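D-galactonate dehydratase family member Dd703_0947 (PDB 4IHC) dehydrates D-mannonate and D-gluconate to 2-dehydro-3-deoxy-D-gluconate with low activity, using one magnesium ion per subunit, and has no established physiological substrate. Local coordinates at residues H232-L237 / I241-D246. Residues are numbered along the deposited sequence; the frame is centred on the assembly and turned at random.
With MG (magnesium ion), chain I.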
# COMPACT_ATOMS: atom_id res chain seq x y z
N HIS A 232 0.89 40.83 2.78
CA HIS A 232 1.20 42.21 2.42
C HIS A 232 1.40 42.33 0.90
O HIS A 232 0.69 43.09 0.22
CB HIS A 232 2.39 42.73 3.23
CG HIS A 232 3.02 43.97 2.68
ND1 HIS A 232 2.57 45.24 3.00
CD2 HIS A 232 4.07 44.15 1.84
CE1 HIS A 232 3.31 46.14 2.37
NE2 HIS A 232 4.23 45.50 1.66
N LEU A 233 2.33 41.56 0.35
CA LEU A 233 2.56 41.61 -1.09
C LEU A 233 1.26 41.50 -1.90
O LEU A 233 1.03 42.30 -2.81
CB LEU A 233 3.58 40.55 -1.54
CG LEU A 233 4.96 40.65 -0.89
CD1 LEU A 233 5.86 39.48 -1.26
CD2 LEU A 233 5.61 41.98 -1.24
N ARG A 234 0.40 40.53 -1.58
CA ARG A 234 -0.80 40.35 -2.39
C ARG A 234 -1.76 41.54 -2.25
O ARG A 234 -2.39 41.96 -3.23
CB ARG A 234 -1.52 39.03 -2.05
CG ARG A 234 -0.79 37.78 -2.51
CD ARG A 234 -0.57 37.80 -4.02
NE ARG A 234 -0.17 36.50 -4.53
CZ ARG A 234 0.33 36.32 -5.75
NH1 ARG A 234 0.51 37.36 -6.55
NH2 ARG A 234 0.65 35.12 -6.17
N ASN A 235 -1.87 42.09 -1.04
CA ASN A 235 -2.71 43.27 -0.81
C ASN A 235 -2.22 44.50 -1.54
O ASN A 235 -3.00 45.39 -1.86
CB ASN A 235 -2.82 43.59 0.68
CG ASN A 235 -3.77 42.66 1.39
OD1 ASN A 235 -4.53 41.93 0.75
ND2 ASN A 235 -3.75 42.68 2.72
N LYS A 236 -0.91 44.57 -1.79
CA LYS A 236 -0.32 45.73 -2.45
C LYS A 236 -0.04 45.55 -3.95
O LYS A 236 -0.00 46.51 -4.69
CB LYS A 236 0.96 46.15 -1.71
CG LYS A 236 0.68 46.80 -0.37
CD LYS A 236 -0.13 48.07 -0.57
CE LYS A 236 -1.02 48.37 0.64
NZ LYS A 236 -0.26 48.98 1.77
N LEU A 237 0.13 44.31 -4.39
CA LEU A 237 0.52 44.05 -5.78
C LEU A 237 -0.53 43.27 -6.53
O LEU A 237 -0.48 43.17 -7.75
CB LEU A 237 1.86 43.30 -5.83
CG LEU A 237 2.99 44.13 -5.21
CD1 LEU A 237 4.18 43.29 -4.78
CD2 LEU A 237 3.41 45.23 -6.17
N ILE A 241 0.93 39.11 -10.63
CA ILE A 241 2.32 38.78 -10.48
C ILE A 241 2.46 37.37 -9.88
O ILE A 241 1.67 36.97 -9.03
CB ILE A 241 3.01 39.85 -9.59
CG1 ILE A 241 4.52 39.60 -9.50
CG2 ILE A 241 2.40 39.90 -8.21
CD1 ILE A 241 5.24 39.95 -10.77
N GLU A 242 3.45 36.62 -10.36
CA GLU A 242 3.67 35.26 -9.87
C GLU A 242 4.78 35.30 -8.83
O GLU A 242 5.78 35.98 -9.04
CB GLU A 242 4.06 34.35 -11.02
CG GLU A 242 2.94 34.17 -12.05
CD GLU A 242 1.70 33.46 -11.50
OE1 GLU A 242 1.81 32.64 -10.55
OE2 GLU A 242 0.60 33.71 -12.03
N PHE A 243 4.60 34.59 -7.73
CA PHE A 243 5.51 34.69 -6.58
C PHE A 243 6.11 33.36 -6.34
O PHE A 243 5.40 32.37 -6.34
CB PHE A 243 4.79 35.05 -5.27
CG PHE A 243 4.31 36.47 -5.19
CD1 PHE A 243 4.88 37.46 -5.98
CD2 PHE A 243 3.34 36.82 -4.27
CE1 PHE A 243 4.45 38.77 -5.88
CE2 PHE A 243 2.91 38.14 -4.17
CZ PHE A 243 3.46 39.11 -4.98
N ILE A 244 7.40 33.35 -6.06
CA ILE A 244 8.10 32.14 -5.68
C ILE A 244 8.74 32.38 -4.30
O ILE A 244 9.31 33.43 -4.08
CB ILE A 244 9.17 31.86 -6.71
CG1 ILE A 244 8.52 31.18 -7.92
CG2 ILE A 244 10.32 31.05 -6.11
CD1 ILE A 244 9.42 31.15 -9.13
N HIS A 245 8.65 31.43 -3.37
CA HIS A 245 9.37 31.56 -2.11
C HIS A 245 10.24 30.32 -1.89
O HIS A 245 9.78 29.21 -2.11
CB HIS A 245 8.40 31.73 -0.93
CG HIS A 245 9.09 31.93 0.38
ND1 HIS A 245 9.79 33.08 0.68
CD2 HIS A 245 9.19 31.13 1.48
CE1 HIS A 245 10.32 32.97 1.89
NE2 HIS A 245 9.95 31.81 2.41
N ASP A 246 11.47 30.54 -1.45
CA ASP A 246 12.44 29.48 -1.18
C ASP A 246 12.64 29.23 0.31
O ASP A 246 13.23 30.05 1.01
CB ASP A 246 13.79 29.89 -1.78
CG ASP A 246 14.72 28.71 -2.05
OD1 ASP A 246 14.56 27.64 -1.41
OD2 ASP A 246 15.64 28.85 -2.90
MG MG I . 16.83 27.50 -3.81
O HOH W 1 2.11 33.37 -7.86
O HOH W 2 16.63 26.08 -2.40
O HOH W 3 18.38 28.14 -3.03
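R234 NH1 donates a nearly straight hydrogen bond (176° at the hydrogen) to the carbonyl oxygen of I241, 2.8 Å away and practically in the guanidinium plane. The same NH1 also bonds to the carbonyl of G238, in the short link between the segments, and NE bonds to the carbonyl of Y266. A water bridges the segments, accepting from F243 N at 2.8 Å and, weakly, from R234 NH2 while donating to E242 OE1. Together these bonds fix the rotation of the guanidinium and so keep its face on the F243 ring. A bend at chi2 (-59°) turns the arginine chain so that its guanidinium lies over one face of that ring: the planes are 23° apart, with R234 CZ 3.4 Å from F243 CD2. This is an offset stack with cation-pi character, R234 CZ sitting 3.9 Å from the ring centroid. L233 CB packs against F243 CE2 at 3.6 Å, whereas L237 CD1 reaches the ring edge at F243 CZ and L237 CB touches I241 CG2, both at 4.2 Å. Three residues after F243, D246 OD2 binds the magnesium ion at 2.0 Å, completing with E272 and E298 the protein ligands of the metal. The contact thus ties the outer layer of the barrel to a strand whose C-terminal end carries a metal ligand. The 232-237 part of helix 219-237 runs nearly antiparallel to strand 242-246, as in the (beta/alpha)-barrel of the enolase superfamily; strands 173-178 and 270-272 flank that strand in parallel, and helix 156-168 packs against L233, L237 and I241.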